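Local coordinates for coronin (Toxoplasma gondii, PDB 4OZU), which probably binds actin filaments as part of a longer coronin, of which this chain is the WD40 beta-propeller domain, at residues K13-E18 / M281-G286; E277-L282 / I320-V325; D306-S311 / K337-N342. All coordinates share one frame; numbering follows the deposited sequence. Where two conformers were deposited one is given.

Contact 1: residues K13-E18 / M281-G286; sequences KNLYAE and MLYVCG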
# COMPACT_ATOMS: atom_id res chain seq x y z
N LYS A 13 21.05 6.96 -7.02
CA LYS A 13 21.34 8.31 -6.58
C LYS A 13 20.48 9.33 -7.32
O LYS A 13 20.31 10.46 -6.86
CB LYS A 13 22.82 8.64 -6.81
CG LYS A 13 23.76 8.02 -5.78
CD LYS A 13 25.18 8.47 -6.03
CE LYS A 13 26.09 8.14 -4.86
NZ LYS A 13 27.47 8.67 -5.07
N ASN A 14 19.95 8.92 -8.47
CA ASN A 14 19.18 9.80 -9.33
C ASN A 14 17.88 9.14 -9.73
O ASN A 14 17.87 8.02 -10.23
CB ASN A 14 19.98 10.16 -10.59
CG ASN A 14 21.36 10.69 -10.27
OD1 ASN A 14 22.36 10.01 -10.48
ND2 ASN A 14 21.41 11.91 -9.76
N LEU A 15 16.78 9.85 -9.50
CA LEU A 15 15.46 9.36 -9.86
C LEU A 15 14.56 10.56 -10.01
O LEU A 15 14.38 11.31 -9.06
CB LEU A 15 14.92 8.41 -8.79
CG LEU A 15 13.66 7.63 -9.15
CD1 LEU A 15 13.98 6.53 -10.13
CD2 LEU A 15 13.01 7.06 -7.89
N TYR A 16 14.03 10.77 -11.21
CA TYR A 16 13.21 11.95 -11.44
C TYR A 16 11.76 11.57 -11.68
O TYR A 16 11.45 10.52 -12.24
CB TYR A 16 13.76 12.79 -12.60
CG TYR A 16 13.65 12.19 -13.98
CD1 TYR A 16 14.69 11.43 -14.52
CD2 TYR A 16 12.54 12.42 -14.77
CE1 TYR A 16 14.61 10.91 -15.80
CE2 TYR A 16 12.44 11.90 -16.05
CZ TYR A 16 13.48 11.15 -16.56
OH TYR A 16 13.40 10.62 -17.83
N ALA A 17 10.88 12.44 -11.22
CA ALA A 17 9.45 12.26 -11.38
C ALA A 17 8.99 12.92 -12.67
O ALA A 17 9.32 14.08 -12.92
CB ALA A 17 8.70 12.85 -10.19
N GLU A 18 8.25 12.18 -13.49
CA GLU A 18 7.70 12.73 -14.73
C GLU A 18 6.20 12.48 -14.79
O GLU A 18 5.74 11.34 -14.89
CB GLU A 18 8.39 12.12 -15.95
CG GLU A 18 7.87 12.66 -17.27
CD GLU A 18 8.73 12.26 -18.45
OE1 GLU A 18 8.96 11.04 -18.64
OE2 GLU A 18 9.17 13.16 -19.19
N MET A 281 13.55 2.01 -2.84
CA MET A 281 12.94 3.33 -2.91
C MET A 281 11.82 3.43 -1.89
O MET A 281 11.01 2.50 -1.73
CB MET A 281 12.39 3.64 -4.31
CG MET A 281 13.43 3.83 -5.40
SD MET A 281 14.80 4.93 -4.99
CE MET A 281 13.95 6.43 -4.53
N LEU A 282 11.78 4.57 -1.20
CA LEU A 282 10.81 4.80 -0.15
C LEU A 282 10.16 6.15 -0.37
O LEU A 282 10.82 7.19 -0.25
CB LEU A 282 11.50 4.73 1.22
CG LEU A 282 10.64 4.79 2.49
CD1 LEU A 282 9.56 3.71 2.50
CD2 LEU A 282 11.52 4.65 3.71
N TYR A 283 8.88 6.14 -0.73
CA TYR A 283 8.15 7.37 -1.02
C TYR A 283 7.31 7.76 0.19
O TYR A 283 6.73 6.90 0.84
CB TYR A 283 7.25 7.18 -2.25
CG TYR A 283 7.96 6.64 -3.47
CD1 TYR A 283 8.14 5.27 -3.63
CD2 TYR A 283 8.42 7.48 -4.47
CE1 TYR A 283 8.78 4.76 -4.74
CE2 TYR A 283 9.07 6.97 -5.60
CZ TYR A 283 9.24 5.61 -5.72
OH TYR A 283 9.88 5.09 -6.82
N VAL A 284 7.26 9.06 0.51
CA VAL A 284 6.39 9.55 1.57
C VAL A 284 5.45 10.58 0.98
O VAL A 284 5.88 11.62 0.48
CB VAL A 284 7.20 10.13 2.77
CG1 VAL A 284 7.96 9.01 3.47
CG2 VAL A 284 8.16 11.22 2.33
N CYS A 285 4.16 10.27 1.06
CA CYS A 285 3.12 11.03 0.39
C CYS A 285 2.05 11.48 1.37
O CYS A 285 1.50 10.67 2.11
CB CYS A 285 2.49 10.18 -0.71
SG CYS A 285 3.69 9.31 -1.74
N GLY A 286 1.76 12.78 1.38
CA GLY A 286 0.69 13.32 2.20
C GLY A 286 -0.50 13.74 1.37
O GLY A 286 -0.37 14.51 0.42
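L15 and M281 lie closest across this contact, with CA atoms 9.5 Å apart, a separation that rules out backbone pairing and makes the meeting one of side chains alone. It is narrow and apolar. L15 precedes strand 16-25 and sends a single methyl, CD2, toward strand 281-286, where it meets the end of M281: L15 CD2 lies 3.5 Å from M281 CE, with the sulfur SD at 4.0 Å from the same methyl. The two side chains therefore point at each other tip to tip. The leucine branch is carried there by CG standing anti to its own backbone nitrogen (chi1 -169°), while M281 is folded, bent at both chi2 (-48°) and chi3 (-55°), so that its terminal methyl turns back to meet CD2 and the sulfur flanks the same leucine methyl. Y283, two residues further along the strand, crosses L15 at about a right angle, and Y283 OH lies 3.9 Å from L15 CD2, a van der Waals touch that places a polar atom beside the methyl without bonding to it. All three residues are buried. V305 of strand 301-309 packs on both L15 and M281. The ring of Y283 meets those of F319, F349 and Y294, so the methionine-leucine pair borders an aromatic cluster between two adjacent blades of the WD40 beta-propeller. L15 O is hydrogen-bonded to Y294 OH, which fastens the incoming backbone to strand 291-298. On one side, strand 16-25 runs antiparallel to strand 343-350 and so completes the blade of strands 317-319, 331-339 and 343-350; on the other, strand 281-286 sits inside the neighbouring four-stranded sheet between strands 271-275 and 291-298.

Contact 2: residues E277-L282 / I320-V325; sequences ETTGML and IPKLAV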
# COMPACT_ATOMS: atom_id res chain seq x y z
N GLU A 277 10.21 -2.71 -2.24
CA GLU A 277 11.06 -3.68 -1.56
C GLU A 277 12.18 -4.18 -2.46
O GLU A 277 13.15 -4.76 -1.99
CB GLU A 277 10.23 -4.87 -1.07
CG GLU A 277 9.77 -5.81 -2.18
CD GLU A 277 10.79 -6.90 -2.49
OE1 GLU A 277 11.27 -7.56 -1.54
OE2 GLU A 277 11.12 -7.09 -3.68
N THR A 278 12.02 -3.96 -3.76
CA THR A 278 12.94 -4.52 -4.75
C THR A 278 14.15 -3.61 -5.01
O THR A 278 15.25 -4.12 -5.23
CB THR A 278 12.20 -4.78 -6.09
OG1 THR A 278 10.92 -5.37 -5.83
CG2 THR A 278 13.02 -5.71 -6.98
N THR A 279 13.94 -2.30 -4.96
CA THR A 279 15.03 -1.34 -5.15
C THR A 279 15.41 -0.58 -3.88
O THR A 279 16.50 -0.01 -3.80
CB THR A 279 14.69 -0.28 -6.22
OG1 THR A 279 13.61 0.54 -5.75
CG2 THR A 279 14.32 -0.93 -7.55
N GLY A 280 14.51 -0.57 -2.90
CA GLY A 280 14.72 0.20 -1.69
C GLY A 280 14.20 1.63 -1.75
O GLY A 280 14.38 2.39 -0.79
N MET A 281 13.55 2.01 -2.84
CA MET A 281 12.94 3.33 -2.91
C MET A 281 11.82 3.43 -1.89
O MET A 281 11.01 2.50 -1.73
CB MET A 281 12.39 3.64 -4.31
CG MET A 281 13.43 3.83 -5.40
SD MET A 281 14.80 4.93 -4.99
CE MET A 281 13.95 6.43 -4.53
N LEU A 282 11.78 4.57 -1.20
CA LEU A 282 10.81 4.80 -0.15
C LEU A 282 10.16 6.15 -0.37
O LEU A 282 10.82 7.19 -0.25
CB LEU A 282 11.50 4.73 1.22
CG LEU A 282 10.64 4.79 2.49
CD1 LEU A 282 9.56 3.71 2.50
CD2 LEU A 282 11.52 4.65 3.71
N ILE A 320 1.65 1.54 -8.49
CA ILE A 320 1.38 0.31 -9.23
C ILE A 320 2.37 -0.76 -8.81
O ILE A 320 3.42 -0.45 -8.23
CB ILE A 320 1.46 0.51 -10.76
CG1 ILE A 320 2.89 0.82 -11.21
CG2 ILE A 320 0.49 1.61 -11.19
CD1 ILE A 320 3.05 0.93 -12.73
N PRO A 321 2.06 -2.03 -9.10
CA PRO A 321 3.01 -3.08 -8.74
C PRO A 321 4.25 -3.03 -9.62
O PRO A 321 4.20 -2.53 -10.73
CB PRO A 321 2.23 -4.38 -8.98
CG PRO A 321 0.81 -3.97 -9.07
CD PRO A 321 0.80 -2.59 -9.62
N LYS A 322 5.35 -3.58 -9.11
CA LYS A 322 6.61 -3.62 -9.87
C LYS A 322 6.43 -4.32 -11.21
O LYS A 322 7.00 -3.90 -12.20
CB LYS A 322 7.69 -4.33 -9.05
CG LYS A 322 9.02 -4.47 -9.76
CD LYS A 322 9.69 -3.12 -10.04
CE LYS A 322 10.07 -2.42 -8.75
NZ LYS A 322 11.01 -1.30 -8.97
N LEU A 323 5.63 -5.38 -11.24
CA LEU A 323 5.46 -6.15 -12.47
C LEU A 323 4.85 -5.33 -13.59
O LEU A 323 4.95 -5.69 -14.76
CB LEU A 323 4.58 -7.38 -12.22
CG LEU A 323 5.21 -8.54 -11.45
CD1 LEU A 323 4.15 -9.58 -11.15
CD2 LEU A 323 6.36 -9.15 -12.22
N ALA A 324 4.22 -4.21 -13.23
CA ALA A 324 3.52 -3.38 -14.21
C ALA A 324 4.37 -2.24 -14.80
O ALA A 324 3.93 -1.58 -15.74
CB ALA A 324 2.26 -2.80 -13.57
N VAL A 325 5.56 -2.00 -14.26
CA VAL A 325 6.33 -0.83 -14.72
C VAL A 325 6.87 -1.03 -16.14
O VAL A 325 7.02 -2.16 -16.61
CB VAL A 325 7.51 -0.48 -13.78
CG1 VAL A 325 7.02 -0.25 -12.35
CG2 VAL A 325 8.61 -1.54 -13.83
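K322 reaches across to T278 and T279 with its chain bent at chi2 and chi3 (both 65°), which brings the aliphatic part alongside one threonine and the ammonium end beside the other. The methylene CE of K322 rests 4.1 Å from T278 CB. Further out, K322 NZ stands 3.6 Å from the methyl CG2 of T279, whose side chain it crosses obliquely. That approach is not a bond: the charge of K322 is met by D276 in a salt bridge and by the backbone oxygen of I332 in a hydrogen bond. The hydroxyl of T279 is likewise bonded to D276, so one carboxylate draws the lysine and the threonine together. T279 OG1 also accepts from M281 N at 3.3 Å, forming an ST turn that leads into strand 281-286. One residue earlier, T278 OG1 donates to E277 OE2 at 2.8 Å, meeting that oxygen on its anti side, while the other carboxylate oxygen of E277 pairs with R389. The turn after strand 271-275 thus packs, with D276 bonded to both sides, against the 3-10 segment 322-324 after strand 317-319, the equivalent turn of the next blade of a WD40 beta-propeller.

Contact 3: residues D306-S311 / K337-N342; sequences DAYRSS and KQENGN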
# COMPACT_ATOMS: atom_id res chain seq x y z
N ASP A 306 15.19 12.55 -4.28
CA ASP A 306 14.56 13.68 -4.95
C ASP A 306 13.10 13.80 -4.53
O ASP A 306 12.67 13.19 -3.55
CB ASP A 306 14.68 13.53 -6.47
CG ASP A 306 14.92 14.85 -7.18
OD1 ASP A 306 14.26 15.85 -6.83
OD2 ASP A 306 15.77 14.89 -8.09
N ALA A 307 12.34 14.60 -5.28
CA ALA A 307 10.93 14.79 -4.98
C ALA A 307 10.10 15.08 -6.22
O ALA A 307 10.60 15.65 -7.19
CB ALA A 307 10.77 15.90 -3.97
N TYR A 308 8.84 14.67 -6.17
CA TYR A 308 7.84 15.10 -7.13
C TYR A 308 7.24 16.42 -6.64
O TYR A 308 6.88 16.53 -5.47
CB TYR A 308 6.74 14.05 -7.30
CG TYR A 308 5.46 14.57 -7.91
CD1 TYR A 308 5.43 15.00 -9.23
CD2 TYR A 308 4.28 14.61 -7.18
CE1 TYR A 308 4.27 15.48 -9.80
CE2 TYR A 308 3.11 15.09 -7.74
CZ TYR A 308 3.11 15.52 -9.06
OH TYR A 308 1.95 15.99 -9.63
N ARG A 309 7.14 17.40 -7.53
CA ARG A 309 6.60 18.70 -7.17
C ARG A 309 5.56 19.18 -8.17
O ARG A 309 5.76 19.07 -9.38
CB ARG A 309 7.72 19.74 -7.05
CG ARG A 309 8.70 19.45 -5.93
CD ARG A 309 9.61 20.63 -5.66
NE ARG A 309 10.42 20.43 -4.47
CZ ARG A 309 11.59 19.79 -4.44
NH1 ARG A 309 12.10 19.27 -5.55
NH2 ARG A 309 12.24 19.66 -3.30
N SER A 310 4.45 19.70 -7.66
CA SER A 310 3.41 20.27 -8.51
C SER A 310 2.70 21.41 -7.79
O SER A 310 3.08 21.78 -6.68
CB SER A 310 2.40 19.19 -8.92
OG SER A 310 1.56 18.84 -7.84
N SER A 311 1.68 21.96 -8.44
CA SER A 311 0.86 23.00 -7.83
C SER A 311 -0.58 22.52 -7.63
O SER A 311 -1.50 23.32 -7.48
CB SER A 311 0.87 24.27 -8.69
OG SER A 311 0.16 24.07 -9.90
N LYS A 337 -2.03 9.61 -9.14
CA LYS A 337 -2.38 10.74 -8.28
C LYS A 337 -3.76 11.28 -8.63
O LYS A 337 -3.95 11.78 -9.72
CB LYS A 337 -1.33 11.84 -8.45
CG LYS A 337 -1.60 13.12 -7.68
CD LYS A 337 -0.74 14.26 -8.21
CE LYS A 337 -1.15 15.59 -7.61
NZ LYS A 337 -0.76 16.72 -8.50
N GLN A 338 -4.73 11.19 -7.72
CA GLN A 338 -6.03 11.83 -7.97
C GLN A 338 -5.90 13.33 -7.80
O GLN A 338 -5.43 13.82 -6.76
CB GLN A 338 -7.11 11.30 -7.02
CG GLN A 338 -8.47 11.97 -7.19
CD GLN A 338 -9.54 11.33 -6.32
OE1 GLN A 338 -9.44 10.15 -5.95
NE2 GLN A 338 -10.57 12.10 -5.98
N GLU A 339 -6.32 14.06 -8.83
CA GLU A 339 -6.39 15.51 -8.79
C GLU A 339 -7.85 15.92 -8.82
O GLU A 339 -8.59 15.54 -9.72
CB GLU A 339 -5.61 16.11 -9.97
CG GLU A 339 -4.13 15.78 -9.92
CD GLU A 339 -3.34 16.48 -11.01
OE1 GLU A 339 -3.92 16.79 -12.07
OE2 GLU A 339 -2.13 16.73 -10.79
N ASN A 340 -8.26 16.69 -7.81
CA ASN A 340 -9.65 17.06 -7.61
C ASN A 340 -10.54 15.82 -7.59
O ASN A 340 -10.21 14.84 -6.93
CB ASN A 340 -10.08 18.06 -8.68
CG ASN A 340 -9.16 19.26 -8.73
OD1 ASN A 340 -9.07 20.01 -7.76
ND2 ASN A 340 -8.47 19.44 -9.85
N GLY A 341 -11.66 15.85 -8.31
CA GLY A 341 -12.58 14.73 -8.33
C GLY A 341 -12.78 14.12 -9.71
O GLY A 341 -13.70 13.31 -9.89
N ASN A 342 -11.94 14.48 -10.67
CA ASN A 342 -12.17 14.10 -12.06
C ASN A 342 -10.96 13.59 -12.84
O ASN A 342 -11.11 13.14 -13.98
CB ASN A 342 -12.78 15.29 -12.82
CG ASN A 342 -11.86 16.49 -12.87
OD1 ASN A 342 -10.85 16.56 -12.17
ND2 ASN A 342 -12.21 17.47 -13.71
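The phenol ring of Y308 meets the aliphatic part of K337, whose side chain runs at about a right angle to that of the tyrosine; K337 CD comes obliquely to the ring, 4.0 Å from Y308 CE2, and closer still to the hydroxyl. One other flat group joins the site, the carboxylate of E339, which offers the anti lone pair of E339 OE2 to K337 NZ at 2.7 Å in a salt bridge within one strand. The guanidinium of R309 lies away from the lysine, with A307 CB over one face and offset toward the rim. The ammonium group is the hub. K337 NZ donates to Y308 OH at 3.0 Å and to S310 OG at 3.2 Å, and V312 O is a further acceptor. Four oxygens compete for three protons, so not all can be met by straight bonds; the nearby E339 carboxylate would probably favour the charged lysine. K337 reaches this cage because its chain is extended from a CG anti to the backbone nitrogen (chi1 176°). These residues bridge two blades of the seven-bladed WD40 propeller, strand 301-309 being an outermost strand of its sheet and strand 331-339 an inner strand of the next. S310 OG does double duty, since it is also bonded to the backbone oxygen of S290. Q338, within its strand, reaches with NE2 to N340 O just beyond the strand end at 2.9 Å, in the carbonyl plane, and also bonds to S30 O, while Q338 OE1 is held by N316. Y308 also packs against I347 of strand 343-350 and A17 of strand 16-25.

All three contacts join the blade of strands 271-275 to 301-309, or its turns, with the blade that contains strands 16-25, 317-319, 331-339 and 343-350. Contacts 1 and 2 share M281 and L282 at the start of strand 281-286, their centres about 11 Å apart. Contact 3 lies about 13 Å from contact 1, centre to centre, and touches it where A17 meets Y308; its centre is about 20 Å from that of contact 2. Along the chain, contact 1 closes before contact 3 opens, whereas contacts 2 and 3 alternate. The N-terminal strand 16-25 completes the last blade, closing the ring, and contact 1 packs the residue just before it against the preceding blade.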